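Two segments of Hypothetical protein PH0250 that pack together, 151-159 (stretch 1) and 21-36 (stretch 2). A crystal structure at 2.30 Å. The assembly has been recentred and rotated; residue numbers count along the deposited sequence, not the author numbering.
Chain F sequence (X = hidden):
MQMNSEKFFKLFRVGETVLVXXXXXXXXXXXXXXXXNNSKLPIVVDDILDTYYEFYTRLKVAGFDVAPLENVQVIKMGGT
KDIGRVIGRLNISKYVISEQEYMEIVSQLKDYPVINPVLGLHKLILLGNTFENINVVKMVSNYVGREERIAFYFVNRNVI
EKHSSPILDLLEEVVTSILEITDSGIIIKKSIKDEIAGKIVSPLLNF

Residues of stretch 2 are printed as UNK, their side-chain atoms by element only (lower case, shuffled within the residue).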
# COMPACT_ATOMS: atom_id res chain seq x y z
N ALA F 151 -30.98 -17.37 -5.41
CA ALA F 151 -29.64 -17.48 -5.96
C ALA F 151 -28.56 -17.52 -4.88
O ALA F 151 -28.62 -16.80 -3.88
CB ALA F 151 -29.38 -16.32 -6.91
N PHE F 152 -27.57 -18.39 -5.09
CA PHE F 152 -26.45 -18.52 -4.17
C PHE F 152 -25.18 -18.23 -4.96
O PHE F 152 -24.73 -19.08 -5.73
CB PHE F 152 -26.38 -19.95 -3.60
CG PHE F 152 -27.48 -20.28 -2.63
CD1 PHE F 152 -27.37 -19.92 -1.28
CD2 PHE F 152 -28.62 -20.95 -3.05
CE1 PHE F 152 -28.39 -20.23 -0.38
CE2 PHE F 152 -29.65 -21.26 -2.15
CZ PHE F 152 -29.53 -20.89 -0.81
N TYR F 153 -24.62 -17.04 -4.80
CA TYR F 153 -23.39 -16.69 -5.51
C TYR F 153 -22.16 -17.11 -4.71
O TYR F 153 -21.84 -16.49 -3.69
CB TYR F 153 -23.31 -15.18 -5.76
CG TYR F 153 -24.22 -14.66 -6.85
CD1 TYR F 153 -25.60 -14.52 -6.65
CD2 TYR F 153 -23.69 -14.26 -8.08
CE1 TYR F 153 -26.42 -13.99 -7.64
CE2 TYR F 153 -24.50 -13.73 -9.08
CZ TYR F 153 -25.86 -13.60 -8.85
OH TYR F 153 -26.64 -13.07 -9.85
N PHE F 154 -21.50 -18.17 -5.16
CA PHE F 154 -20.29 -18.66 -4.51
C PHE F 154 -19.13 -17.80 -5.00
O PHE F 154 -18.77 -17.86 -6.17
CB PHE F 154 -20.01 -20.11 -4.89
CG PHE F 154 -20.84 -21.12 -4.16
CD1 PHE F 154 -22.22 -21.19 -4.35
CD2 PHE F 154 -20.24 -22.03 -3.30
CE1 PHE F 154 -22.99 -22.15 -3.69
CE2 PHE F 154 -20.99 -23.00 -2.64
CZ PHE F 154 -22.37 -23.06 -2.84
N VAL F 155 -18.55 -17.00 -4.11
CA VAL F 155 -17.43 -16.16 -4.51
C VAL F 155 -16.22 -16.33 -3.61
O VAL F 155 -16.35 -16.47 -2.39
CB VAL F 155 -17.81 -14.66 -4.50
CG1 VAL F 155 -19.07 -14.42 -5.35
CG2 VAL F 155 -18.03 -14.19 -3.06
N ASN F 156 -15.04 -16.36 -4.22
CA ASN F 156 -13.80 -16.46 -3.47
C ASN F 156 -13.56 -15.02 -3.01
O ASN F 156 -13.12 -14.18 -3.78
CB ASN F 156 -12.66 -16.93 -4.37
CG ASN F 156 -11.38 -17.15 -3.61
OD1 ASN F 156 -10.99 -16.32 -2.80
ND2 ASN F 156 -10.71 -18.27 -3.87
N ARG F 157 -13.89 -14.76 -1.75
CA ARG F 157 -13.79 -13.44 -1.14
C ARG F 157 -12.45 -12.71 -1.31
O ARG F 157 -12.43 -11.55 -1.71
CB ARG F 157 -14.12 -13.54 0.35
CG ARG F 157 -14.11 -12.20 1.07
CD ARG F 157 -14.14 -12.38 2.58
NE ARG F 157 -14.50 -11.14 3.25
CZ ARG F 157 -13.74 -10.04 3.25
NH1 ARG F 157 -12.58 -10.03 2.62
NH2 ARG F 157 -14.17 -8.96 3.89
N ASN F 158 -11.35 -13.39 -1.00
CA ASN F 158 -10.03 -12.79 -1.10
C ASN F 158 -9.68 -12.32 -2.51
O ASN F 158 -9.02 -11.30 -2.68
CB ASN F 158 -8.96 -13.78 -0.63
CG ASN F 158 -9.08 -14.09 0.85
OD1 ASN F 158 -9.53 -13.25 1.64
ND2 ASN F 158 -8.65 -15.29 1.25
N VAL F 159 -10.11 -13.08 -3.51
CA VAL F 159 -9.86 -12.70 -4.89
C VAL F 159 -10.52 -11.36 -5.19
O VAL F 159 -9.91 -10.50 -5.82
CB VAL F 159 -10.41 -13.77 -5.86
CG1 VAL F 159 -10.41 -13.23 -7.28
CG2 VAL F 159 -9.55 -15.02 -5.79
N UNK F 21 -19.48 -16.48 0.61
CA UNK F 21 -18.06 -16.16 0.59
C UNK F 21 -17.21 -17.32 1.09
O UNK F 21 -17.49 -17.93 2.13
c UNK F 21 -18.67 -13.74 0.99
o UNK F 21 -18.74 -11.39 1.25
o UNK F 21 -18.03 -12.54 2.96
c UNK F 21 -18.45 -12.47 1.79
c UNK F 21 -17.81 -14.91 1.43
N UNK F 22 -16.16 -17.63 0.34
CA UNK F 22 -15.27 -18.72 0.72
C UNK F 22 -13.83 -18.38 0.34
O UNK F 22 -13.57 -17.30 -0.20
c UNK F 22 -15.55 -20.05 -1.47
c UNK F 22 -14.18 -20.53 -3.43
c UNK F 22 -16.41 -19.67 -3.72
c UNK F 22 -15.21 -20.12 -4.26
o UNK F 22 -15.04 -20.15 -5.63
c UNK F 22 -14.35 -20.49 -2.04
c UNK F 22 -15.73 -20.02 0.03
c UNK F 22 -16.57 -19.64 -2.33
N UNK F 23 -12.90 -19.27 0.67
CA UNK F 23 -11.49 -19.09 0.34
C UNK F 23 -10.97 -20.40 -0.26
O UNK F 23 -11.67 -21.41 -0.24
c UNK F 23 -10.67 -18.77 1.60
o UNK F 23 -10.61 -19.90 2.46
N UNK F 24 -9.75 -20.37 -0.78
CA UNK F 24 -9.16 -21.56 -1.37
C UNK F 24 -9.09 -22.76 -0.44
O UNK F 24 -9.10 -23.90 -0.91
N UNK F 25 -9.01 -22.53 0.87
CA UNK F 25 -8.95 -23.64 1.82
C UNK F 25 -10.32 -24.03 2.39
O UNK F 25 -10.41 -24.91 3.24
o UNK F 25 -8.51 -22.17 3.71
c UNK F 25 -8.02 -23.32 3.02
c UNK F 25 -6.60 -23.06 2.54
N UNK F 26 -11.39 -23.39 1.90
CA UNK F 26 -12.74 -23.67 2.39
C UNK F 26 -13.33 -24.98 1.87
O UNK F 26 -14.16 -25.59 2.54
o UNK F 26 -13.39 -21.31 2.65
c UNK F 26 -13.70 -22.53 2.00
N UNK F 27 -12.91 -25.40 0.68
CA UNK F 27 -13.46 -26.60 0.06
C UNK F 27 -14.96 -26.33 -0.14
O UNK F 27 -15.80 -27.15 0.20
n UNK F 27 -13.00 -31.04 4.75
c UNK F 27 -12.52 -31.03 3.52
c UNK F 27 -11.81 -29.77 1.52
c UNK F 27 -13.27 -27.83 0.94
n UNK F 27 -12.22 -32.18 2.92
n UNK F 27 -12.34 -29.88 2.88
c UNK F 27 -11.85 -28.35 1.00
N UNK F 28 -15.26 -25.15 -0.68
CA UNK F 28 -16.63 -24.72 -0.93
C UNK F 28 -17.43 -25.71 -1.78
O UNK F 28 -18.66 -25.70 -1.75
c UNK F 28 -16.63 -23.34 -1.59
N UNK F 29 -16.75 -26.55 -2.54
CA UNK F 29 -17.44 -27.52 -3.38
C UNK F 29 -18.33 -28.44 -2.52
O UNK F 29 -19.39 -28.89 -2.99
c UNK F 29 -16.43 -28.37 -4.16
o UNK F 29 -13.09 -29.13 -2.94
c UNK F 29 -15.44 -29.12 -3.29
o UNK F 29 -14.03 -27.18 -3.30
c UNK F 29 -14.09 -28.43 -3.17
N UNK F 30 -17.92 -28.70 -1.28
CA UNK F 30 -18.70 -29.56 -0.38
C UNK F 30 -20.08 -28.96 -0.10
O UNK F 30 -21.07 -29.68 -0.03
c UNK F 30 -16.67 -31.76 0.20
c UNK F 30 -16.61 -30.45 0.98
c UNK F 30 -17.97 -29.77 0.96
c UNK F 30 -16.20 -30.73 2.43
N UNK F 31 -20.13 -27.64 0.05
CA UNK F 31 -21.40 -26.96 0.31
C UNK F 31 -22.25 -26.98 -0.94
O UNK F 31 -23.48 -27.06 -0.87
c UNK F 31 -23.19 -25.42 2.21
c UNK F 31 -21.16 -25.51 0.74
c UNK F 31 -22.46 -24.74 1.05
c UNK F 31 -22.14 -23.29 1.40
N UNK F 32 -21.59 -26.89 -2.09
CA UNK F 32 -22.29 -26.93 -3.36
C UNK F 32 -22.93 -28.30 -3.54
O UNK F 32 -24.09 -28.41 -3.92
c UNK F 32 -22.07 -26.94 -5.86
c UNK F 32 -21.08 -27.03 -7.01
c UNK F 32 -23.08 -25.81 -6.09
c UNK F 32 -21.34 -26.69 -4.53
N UNK F 33 -22.15 -29.34 -3.27
CA UNK F 33 -22.64 -30.70 -3.41
C UNK F 33 -23.86 -30.87 -2.51
O UNK F 33 -24.86 -31.46 -2.91
c UNK F 33 -22.87 -35.76 -3.76
o UNK F 33 -23.30 -37.04 -4.03
c UNK F 33 -22.00 -33.15 -3.25
c UNK F 33 -22.92 -35.26 -2.47
c UNK F 33 -21.58 -31.72 -2.99
c UNK F 33 -22.39 -34.97 -4.80
c UNK F 33 -21.97 -33.68 -4.54
c UNK F 33 -22.48 -33.96 -2.22
N UNK F 34 -23.76 -30.35 -1.29
CA UNK F 34 -24.84 -30.43 -0.32
C UNK F 34 -26.11 -29.78 -0.85
O UNK F 34 -27.21 -30.33 -0.69
c UNK F 34 -27.21 -28.17 3.01
c UNK F 34 -26.23 -28.38 2.03
c UNK F 34 -24.39 -29.75 0.98
o UNK F 34 -28.39 -28.94 4.94
c UNK F 34 -25.48 -29.55 2.01
c UNK F 34 -25.74 -30.53 2.98
c UNK F 34 -27.45 -29.15 3.96
c UNK F 34 -26.72 -30.33 3.96
N UNK F 35 -25.97 -28.63 -1.50
CA UNK F 35 -27.11 -27.93 -2.05
C UNK F 35 -27.74 -28.66 -3.25
O UNK F 35 -28.97 -28.68 -3.39
c UNK F 35 -26.71 -26.49 -2.47
c UNK F 35 -26.48 -25.63 -1.22
c UNK F 35 -26.06 -24.19 -1.52
c UNK F 35 -27.80 -25.87 -3.36
N UNK F 36 -26.92 -29.26 -4.11
CA UNK F 36 -27.43 -29.96 -5.29
C UNK F 36 -28.01 -31.35 -4.95
O UNK F 36 -29.14 -31.68 -5.29
c UNK F 36 -26.82 -30.99 -7.48
c UNK F 36 -26.31 -30.13 -6.33
c UNK F 36 -25.91 -28.78 -6.88
O HOH W 1 -17.54 -19.89 -7.43
O HOH W 2 -11.54 -15.77 0.34

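Position 21 is paired in parallel with Val155, CA to CA 5.1 Å. Its side chain has three carbons in a row, the third carrying two oxygens. The chain lies beside Val155 on the same sheet face. This is a carboxylate on two methylenes: Glu21. Its OE1 lies 3.8 Å from Arg157 NE, a long salt bridge.

Position 22 pairs with Asn156. It has one carbon, then a six-carbon ring bearing one oxygen. The ring packs against the strand, with Asn156 N over one face and Phe154 C at its edge. A phenol ring means Tyr22. Its CE2 is 3.8 Å from Phe154 CB. Water 1 donates to both Tyr22 OH (3.1 Å) and Phe154 O (2.7 Å).

Position 23 carries one carbon and one oxygen. The carbon, CB, is 4.0 Å from Asn158 ND2. The residue is Ser23.

Position 24 has no side-chain atoms, so it is Gly24. Its N is 3.9 Å from Asn156 ND2.

Position 25 has one carbon carrying an oxygen and a second carbon. It does not touch stretch 1. It is Thr25.

Position 26 has one carbon and one oxygen: Ser26. It folds back within its own stretch, where Ser23 N donates to Ser26 OG at 2.9 Å.

Position 27 has three carbons, a nitrogen, then a carbon with two more nitrogens. That is a guanidinium, so Arg27. It is out of reach of stretch 1.

Position 28 has a single carbon. This CB is 4.2 Å from Phe154 CD2. It is Ala28, and its carbonyl O meets the edge of the Phe154 ring.

Position 29 repeats the pattern of three carbons and two terminal oxygens, and its CA-to-CB bond points away from stretch 1. It is Glu29.

Position 30 has four carbons forked at the second, and its CA-to-CB bond also points away from stretch 1: Leu30.

Position 31 has the same four-carbon fork, but its CA-to-CB bond points toward stretch 1. It is Leu31. Leu31 CD2 is 4.2 Å from Phe154 CE2.

Position 32 is forked likewise. Its CB is 4.1 Å from Phe154 CZ. It is Leu32.

Positions 33 and 34 each have one carbon and a six-carbon ring with one oxygen. Neither touches stretch 1. They are Tyr33 and Tyr34.

Position 35 has four carbons. A fork at the first carbon with one longer arm means Ile35. Its CA-to-CB bond points toward stretch 1. Its CD1 is 4.1 Å from Phe154 CZ and lies over one face of the Phe152 ring.

Position 36 has three carbons, forked at the first, and makes no contact: Val36.

The contact has two parts. Backbone pairing joins the strands: Tyr22 N donates to Val155 O at 3.0 Å, and Arg157 N to Tyr22 O at 3.0 Å. Water 2 also donates to Tyr22 O (2.6 Å) and accepts from Asn158 N (2.7 Å). Beyond the turn, the helix runs back nearly antiparallel to strand 151-156. There the Phe154 ring fills the space against Ala28, Leu31, Leu32 and Ile35.

Stretch 2 (21-36) EYSGTSRAELLLYYIV
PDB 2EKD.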